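Local coordinates for protein type II secretion ATPase XpsE (PDB 2D28) that belongs to the type II secretion ATPases, of which this fragment is the N-terminal domain, with an alpha/beta unit of the MshEN type, at residues R102-P113 against P129-I140. The protein carries 1 engineered substitution. Numbering follows the deposited sequence.
Sequences RDGRLDLWIADP and PLLLHVGLRSEI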
ATOM      1  N   ARG A 102      13.112  12.890   4.828  1.00 26.59           N
ATOM      2  CA  ARG A 102      14.244  13.410   4.031  1.00 27.10           C
ATOM      3  C   ARG A 102      13.763  14.570   3.111  1.00 27.48           C
ATOM      4  O   ARG A 102      12.687  14.513   2.468  1.00 26.12           O
ATOM      5  CB  ARG A 102      14.898  12.338   3.169  1.00 27.09           C
ATOM      6  CG  ARG A 102      15.371  11.039   3.852  1.00 29.62           C
ATOM      7  CD  ARG A 102      15.732   9.896   2.851  1.00 31.32           C
ATOM      8  NE  ARG A 102      14.589   9.521   1.989  1.00 28.52           N
ATOM      9  CZ  ARG A 102      14.640   9.248   0.699  1.00 26.87           C
ATOM     10  NH1 ARG A 102      15.778   9.281   0.021  1.00 30.83           N
ATOM     11  NH2 ARG A 102      13.531   8.939   0.054  1.00 22.98           N
ATOM     12  N   ASP A 103      14.581  15.631   3.046  1.00 27.81           N
ATOM     13  CA  ASP A 103      14.276  16.861   2.301  1.00 26.31           C
ATOM     14  C   ASP A 103      12.857  17.368   2.531  1.00 24.50           C
ATOM     15  O   ASP A 103      12.179  17.816   1.616  1.00 24.42           O
ATOM     16  CB  ASP A 103      14.579  16.732   0.812  1.00 28.32           C
ATOM     17  CG  ASP A 103      16.086  16.602   0.527  1.00 32.38           C
ATOM     18  OD1 ASP A 103      16.885  16.961   1.412  1.00 35.45           O
ATOM     19  OD2 ASP A 103      16.521  16.079  -0.520  1.00 34.73           O
ATOM     20  N   GLY A 104      12.428  17.335   3.786  1.00 22.50           N
ATOM     21  CA  GLY A 104      11.150  17.858   4.143  1.00 21.36           C
ATOM     22  C   GLY A 104       9.937  17.014   3.778  1.00 19.72           C
ATOM     23  O   GLY A 104       8.778  17.476   3.894  1.00 18.47           O
ATOM     24  N   ARG A 105      10.186  15.783   3.360  1.00 18.62           N
ATOM     25  CA  ARG A 105       9.128  14.809   3.142  1.00 16.66           C
ATOM     26  C   ARG A 105       9.224  13.548   4.005  1.00 15.56           C
ATOM     27  O   ARG A 105      10.288  12.986   4.270  1.00 15.66           O
ATOM     28  CB  ARG A 105       9.074  14.420   1.675  1.00 16.74           C
ATOM     29  CG  ARG A 105       9.021  15.620   0.737  1.00 20.38           C
ATOM     30  CD  ARG A 105       8.920  15.257  -0.760  1.00 22.50           C
ATOM     31  NE  ARG A 105       7.628  14.734  -1.166  1.00 19.38           N
ATOM     32  CZ  ARG A 105       7.210  14.670  -2.436  1.00 16.32           C
ATOM     33  NH1 ARG A 105       8.000  15.058  -3.380  1.00 10.14           N
ATOM     34  NH2 ARG A 105       5.987  14.241  -2.745  1.00 18.09           N
ATOM     35  N   LEU A 106       8.069  13.062   4.384  1.00 13.14           N
ATOM     36  CA  LEU A 106       7.926  11.808   5.098  1.00 12.50           C
ATOM     37  C   LEU A 106       7.868  10.641   4.137  1.00 11.70           C
ATOM     38  O   LEU A 106       6.933  10.544   3.316  1.00 10.94           O
ATOM     39  CB  LEU A 106       6.647  11.876   5.974  1.00 12.46           C
ATOM     40  CG  LEU A 106       6.485  10.694   6.919  1.00 14.79           C
ATOM     41  CD1 LEU A 106       7.513  10.846   8.114  1.00 16.25           C
ATOM     42  CD2 LEU A 106       5.049  10.694   7.406  1.00 16.89           C
ATOM     43  N   ASP A 107       8.841   9.720   4.254  1.00 12.25           N
ATOM     44  CA  ASP A 107       8.840   8.516   3.503  1.00 13.64           C
ATOM     45  C   ASP A 107       7.802   7.557   4.098  1.00 13.74           C
ATOM     46  O   ASP A 107       7.893   7.193   5.287  1.00 15.79           O
ATOM     47  CB  ASP A 107      10.181   7.850   3.418  1.00 12.03           C
ATOM     48  CG  ASP A 107      11.205   8.663   2.691  1.00 16.88           C
ATOM     49  OD1 ASP A 107      10.984   9.059   1.521  1.00 12.00           O
ATOM     50  OD2 ASP A 107      12.277   8.986   3.224  1.00 16.64           O
ATOM     51  N   LEU A 108       6.816   7.173   3.293  1.00 11.79           N
ATOM     52  CA  LEU A 108       5.769   6.268   3.748  1.00 11.79           C
ATOM     53  C   LEU A 108       5.730   5.050   2.882  1.00 12.45           C
ATOM     54  O   LEU A 108       5.434   5.117   1.678  1.00 11.52           O
ATOM     55  CB  LEU A 108       4.423   6.994   3.719  1.00 10.81           C
ATOM     56  CG  LEU A 108       3.242   6.249   4.328  1.00 10.09           C
ATOM     57  CD1 LEU A 108       3.395   6.361   5.825  1.00 12.41           C
ATOM     58  CD2 LEU A 108       1.848   6.755   3.890  1.00 14.20           C
ATOM     59  N   TRP A 109       5.956   3.917   3.512  1.00 11.02           N
ATOM     60  CA  TRP A 109       5.830   2.632   2.893  1.00  9.97           C
ATOM     61  C   TRP A 109       4.348   2.227   2.910  1.00 11.81           C
ATOM     62  O   TRP A 109       3.725   2.160   4.005  1.00 11.11           O
ATOM     63  CB  TRP A 109       6.670   1.662   3.711  1.00 10.18           C
ATOM     64  CG  TRP A 109       7.234   0.504   3.027  1.00 14.11           C
ATOM     65  CD1 TRP A 109       7.297   0.284   1.649  1.00 17.48           C
ATOM     66  CD2 TRP A 109       7.828  -0.657   3.628  1.00 15.12           C
ATOM     67  NE1 TRP A 109       7.899  -0.913   1.404  1.00 14.60           N
ATOM     68  CE2 TRP A 109       8.229  -1.508   2.594  1.00 16.01           C
ATOM     69  CE3 TRP A 109       7.977  -1.104   4.943  1.00 18.61           C
ATOM     70  CZ2 TRP A 109       8.814  -2.753   2.830  1.00 17.91           C
ATOM     71  CZ3 TRP A 109       8.591  -2.329   5.164  1.00 20.03           C
ATOM     72  CH2 TRP A 109       8.970  -3.144   4.111  1.00 17.42           C
ATOM     73  N   ILE A 110       3.783   1.887   1.748  1.00  9.98           N
ATOM     74  CA  ILE A 110       2.340   1.734   1.672  1.00 10.87           C
ATOM     75  C   ILE A 110       1.970   0.542   0.828  1.00  9.45           C
ATOM     76  O   ILE A 110       2.599   0.319  -0.277  1.00  9.38           O
ATOM     77  CB  ILE A 110       1.716   3.100   1.149  1.00 10.58           C
ATOM     78  CG1 ILE A 110       0.216   3.066   1.089  1.00 12.16           C
ATOM     79  CG2 ILE A 110       2.317   3.446  -0.231  1.00 12.69           C
ATOM     80  CD1 ILE A 110      -0.437   4.381   0.990  1.00 12.15           C
ATOM     81  N   ALA A 111       1.026  -0.261   1.319  1.00  8.40           N
ATOM     82  CA  ALA A 111       0.545  -1.444   0.566  1.00  9.46           C
ATOM     83  C   ALA A 111      -0.419  -1.135  -0.556  1.00  9.96           C
ATOM     84  O   ALA A 111      -0.373  -1.789  -1.651  1.00 10.14           O
ATOM     85  CB  ALA A 111      -0.030  -2.553   1.501  1.00 10.10           C
ATOM     86  N   ASP A 112      -1.279  -0.146  -0.283  1.00 10.29           N
ATOM     87  CA  ASP A 112      -2.394   0.209  -1.134  1.00 10.97           C
ATOM     88  C   ASP A 112      -2.333   1.677  -1.551  1.00 10.83           C
ATOM     89  O   ASP A 112      -3.155   2.485  -1.157  1.00 11.56           O
ATOM     90  CB  ASP A 112      -3.715  -0.122  -0.468  1.00 11.32           C
ATOM     91  CG  ASP A 112      -3.858  -1.595  -0.105  1.00 15.72           C
ATOM     92  OD1 ASP A 112      -3.404  -2.505  -0.869  1.00 14.46           O
ATOM     93  OD2 ASP A 112      -4.445  -1.931   0.932  1.00 15.33           O
ATOM     94  N   PRO A 113      -1.407   2.012  -2.425  1.00 10.53           N
ATOM     95  CA  PRO A 113      -1.210   3.424  -2.839  1.00  9.14           C
ATOM     96  C   PRO A 113      -2.271   4.049  -3.716  1.00 10.82           C
ATOM     97  O   PRO A 113      -2.188   5.259  -3.939  1.00 12.47           O
ATOM     98  CB  PRO A 113       0.142   3.378  -3.529  1.00 10.82           C
ATOM     99  CG  PRO A 113       0.191   2.022  -4.109  1.00 10.13           C
ATOM    100  CD  PRO A 113      -0.420   1.126  -3.061  1.00 10.03           C
ATOM    101  N   PRO A 129       4.361  16.603   4.086  1.00 16.55           N
ATOM    102  CA  PRO A 129       4.321  16.134   2.700  1.00 15.97           C
ATOM    103  C   PRO A 129       4.899  14.712   2.647  1.00 15.19           C
ATOM    104  O   PRO A 129       5.805  14.391   3.399  1.00 16.97           O
ATOM    105  CB  PRO A 129       5.102  17.169   1.920  1.00 17.55           C
ATOM    106  CG  PRO A 129       5.858  18.012   2.885  1.00 15.40           C
ATOM    107  CD  PRO A 129       5.294  17.730   4.293  1.00 17.36           C
ATOM    108  N   LEU A 130       4.259  13.832   1.883  1.00 12.21           N
ATOM    109  CA  LEU A 130       4.615  12.424   1.808  1.00 10.93           C
ATOM    110  C   LEU A 130       5.406  12.122   0.558  1.00 10.43           C
ATOM    111  O   LEU A 130       5.161  12.745  -0.499  1.00 11.32           O
ATOM    112  CB  LEU A 130       3.333  11.563   1.743  1.00 11.53           C
ATOM    113  CG  LEU A 130       2.275  11.869   2.864  1.00 11.28           C
ATOM    114  CD1 LEU A 130       1.114  10.912   2.793  1.00 11.70           C
ATOM    115  CD2 LEU A 130       2.859  11.751   4.259  1.00 10.85           C
ATOM    116  N   LEU A 131       6.268  11.112   0.669  1.00 10.25           N
ATOM    117  CA  LEU A 131       6.835  10.422  -0.480  1.00 12.44           C
ATOM    118  C   LEU A 131       6.433   8.961  -0.322  1.00 11.65           C
ATOM    119  O   LEU A 131       6.778   8.323   0.641  1.00 10.44           O
ATOM    120  CB  LEU A 131       8.361  10.572  -0.523  1.00 12.90           C
ATOM    121  CG  LEU A 131       9.123  10.303  -1.825  1.00 15.58           C
ATOM    122  CD1 LEU A 131       8.746  11.283  -2.932  1.00 13.34           C
ATOM    123  CD2 LEU A 131      10.600  10.382  -1.546  1.00 19.36           C
ATOM    124  N   LEU A 132       5.640   8.463  -1.270  1.00 11.09           N
ATOM    125  CA  LEU A 132       5.090   7.143  -1.206  1.00 10.92           C
ATOM    126  C   LEU A 132       6.018   6.096  -1.806  1.00 11.82           C
ATOM    127  O   LEU A 132       6.569   6.286  -2.859  1.00 11.35           O
ATOM    128  CB  LEU A 132       3.748   7.073  -1.919  1.00 11.00           C
ATOM    129  CG  LEU A 132       2.647   7.972  -1.292  1.00 11.04           C
ATOM    130  CD1 LEU A 132       1.379   7.872  -2.153  1.00 12.91           C
ATOM    131  CD2 LEU A 132       2.472   7.571   0.170  1.00 11.19           C
ATOM    132  N   HIS A 133       6.176   4.976  -1.093  1.00 12.22           N
ATOM    133  CA  HIS A 133       6.948   3.841  -1.572  1.00 10.96           C
ATOM    134  C   HIS A 133       6.128   2.581  -1.409  1.00 11.12           C
ATOM    135  O   HIS A 133       5.586   2.320  -0.303  1.00 10.17           O
ATOM    136  CB  HIS A 133       8.198   3.699  -0.715  1.00 10.98           C
ATOM    137  CG  HIS A 133       9.072   4.917  -0.679  1.00  8.97           C
ATOM    138  ND1 HIS A 133       9.143   5.753   0.404  1.00 16.34           N
ATOM    139  CD2 HIS A 133      10.012   5.357  -1.536  1.00  2.02           C
ATOM    140  CE1 HIS A 133      10.011   6.728   0.151  1.00 13.27           C
ATOM    141  NE2 HIS A 133      10.513   6.532  -1.046  1.00 14.16           N
ATOM    142  N   VAL A 134       5.956   1.827  -2.475  1.00 10.28           N
ATOM    143  CA  VAL A 134       5.085   0.655  -2.427  1.00 11.59           C
ATOM    144  C   VAL A 134       5.894  -0.522  -1.808  1.00 11.99           C
ATOM    145  O   VAL A 134       7.090  -0.757  -2.108  1.00 12.66           O
ATOM    146  CB  VAL A 134       4.549   0.267  -3.830  1.00 10.77           C
ATOM    147  CG1 VAL A 134       3.550  -0.918  -3.777  1.00 12.55           C
ATOM    148  CG2 VAL A 134       4.000   1.523  -4.606  1.00 13.25           C
ATOM    149  N   GLY A 135       5.246  -1.227  -0.930  1.00 12.08           N
ATOM    150  CA  GLY A 135       5.799  -2.426  -0.298  1.00 10.93           C
ATOM    151  C   GLY A 135       4.764  -3.539  -0.228  1.00 10.15           C
ATOM    152  O   GLY A 135       3.538  -3.341  -0.307  1.00 10.01           O
ATOM    153  N   LEU A 136       5.278  -4.761  -0.187  1.00 10.56           N
ATOM    154  CA  LEU A 136       4.469  -5.937  -0.083  1.00 10.55           C
ATOM    155  C   LEU A 136       3.815  -5.863   1.360  1.00 11.47           C
ATOM    156  O   LEU A 136       4.433  -5.424   2.373  1.00 10.81           O
ATOM    157  CB  LEU A 136       5.291  -7.238  -0.257  1.00 12.01           C
ATOM    158  CG  LEU A 136       5.509  -7.794  -1.684  1.00 12.83           C
ATOM    159  CD1 LEU A 136       6.434  -6.889  -2.493  1.00 14.81           C
ATOM    160  CD2 LEU A 136       6.137  -9.207  -1.510  1.00 17.81           C
ATOM    161  N   ARG A 137       2.534  -6.133   1.346  1.00 10.84           N
ATOM    162  CA  ARG A 137       1.682  -5.998   2.497  1.00 12.27           C
ATOM    163  C   ARG A 137       2.308  -6.626   3.750  1.00 13.91           C
ATOM    164  O   ARG A 137       2.346  -6.007   4.818  1.00 11.41           O
ATOM    165  CB  ARG A 137       0.324  -6.625   2.209  1.00 12.35           C
ATOM    166  CG  ARG A 137      -0.792  -6.281   3.291  1.00 14.79           C
ATOM    167  CD  ARG A 137      -2.181  -6.882   2.956  1.00 19.72           C
ATOM    168  NE  ARG A 137      -2.483  -6.481   1.587  1.00 19.03           N
ATOM    169  CZ  ARG A 137      -2.921  -5.285   1.240  1.00 18.87           C
ATOM    170  NH1 ARG A 137      -2.979  -5.009  -0.031  1.00 18.31           N
ATOM    171  NH2 ARG A 137      -3.328  -4.394   2.159  1.00 18.17           N
ATOM    172  N   SER A 138       2.757  -7.868   3.644  1.00 15.18           N
ATOM    173  CA  SER A 138       3.199  -8.579   4.835  1.00 15.30           C
ATOM    174  C   SER A 138       4.524  -8.062   5.278  1.00 14.09           C
ATOM    175  O   SER A 138       4.901  -8.191   6.474  1.00 14.08           O
ATOM    176  CB  SER A 138       3.323 -10.085   4.513  1.00 18.58           C
ATOM    177  OG  SER A 138       1.985 -10.537   4.304  1.00 23.09           O
ATOM    178  N   GLU A 139       5.326  -7.551   4.333  1.00 14.34           N
ATOM    179  CA  GLU A 139       6.604  -6.951   4.699  1.00 13.06           C
ATOM    180  C   GLU A 139       6.422  -5.680   5.526  1.00 12.67           C
ATOM    181  O   GLU A 139       7.186  -5.414   6.457  1.00 12.39           O
ATOM    182  CB  GLU A 139       7.456  -6.660   3.459  1.00 14.06           C
ATOM    183  CG  GLU A 139       7.865  -7.951   2.766  1.00 15.39           C
ATOM    184  CD  GLU A 139       8.710  -7.737   1.512  1.00 18.11           C
ATOM    185  OE1 GLU A 139       9.250  -6.659   1.321  1.00 16.69           O
ATOM    186  OE2 GLU A 139       8.809  -8.711   0.767  1.00 17.27           O
ATOM    187  N   ILE A 140       5.464  -4.858   5.125  1.00 12.91           N
ATOM    188  CA  ILE A 140       5.061  -3.674   5.894  1.00 12.20           C
ATOM    189  C   ILE A 140       4.544  -4.102   7.276  1.00 13.87           C
ATOM    190  O   ILE A 140       4.941  -3.520   8.300  1.00 13.07           O
ATOM    191  CB  ILE A 140       3.983  -2.873   5.128  1.00 13.46           C
ATOM    192  CG1 ILE A 140       4.577  -2.315   3.852  1.00 10.19           C
ATOM    193  CG2 ILE A 140       3.413  -1.756   6.005  1.00 14.40           C
ATOM    194  CD1 ILE A 140       3.624  -1.604   2.966  1.00  9.45           C
TER
HETATM  195  O   HOH W   1       1.374  -3.858  -1.941  1.00 16.69           O
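Strands 105-110 and 130-134 run parallel, their axes 22° apart, with Leu106 beside Leu130 and Ile110 beside Val134; alternating bonds, from Leu106 N to Pro129 O through to Gly135 N to Ile110 O, join them. With helix 116-126 linking the strands, this is the beta-alpha-beta crossover of the domain. On the face bearing Leu106, Leu108 and Ile110, leucines pair side by side: Leu108 CD2 lies 3.9 Å from Leu132 CD2, and Leu130 and Leu132 also touch helix 116-126. The other face carries Trp109. Its CG is anti to the backbone N (chi1 -152°), which swings the indole over the start of helix 137-147, where Ile140 CG1 makes a CH-pi contact 3.9 Å from the centroid of the six-membered ring and 19° off its normal. Gly135 CA comes within 3.1 Å of Trp109 NE1, a tight approach at a residue lacking a side chain; that N-H is bonded to Val67 O. At the strands' beginning, the Arg105 chain, bent at chi3, places NH2 2.8 Å from Leu130 O in a hydrogen bond, while Leu131 CD1 sits over the centre of its guanidinium. Beyond Ile110, Arg137 forms an end-on salt bridge with Asp112, NH1 to OD1 at 2.7 Å and NH2 to OD2 at 3.0 Å, both oxygens being met on their syn sides. His54 of helix 51-62 also bonds Asp112 OD1, and Ala111 CB lies against one face of the Arg137 guanidinium. Nearby, a single water donates to both Ala111 O and Gly135 O, bridging the two backbones.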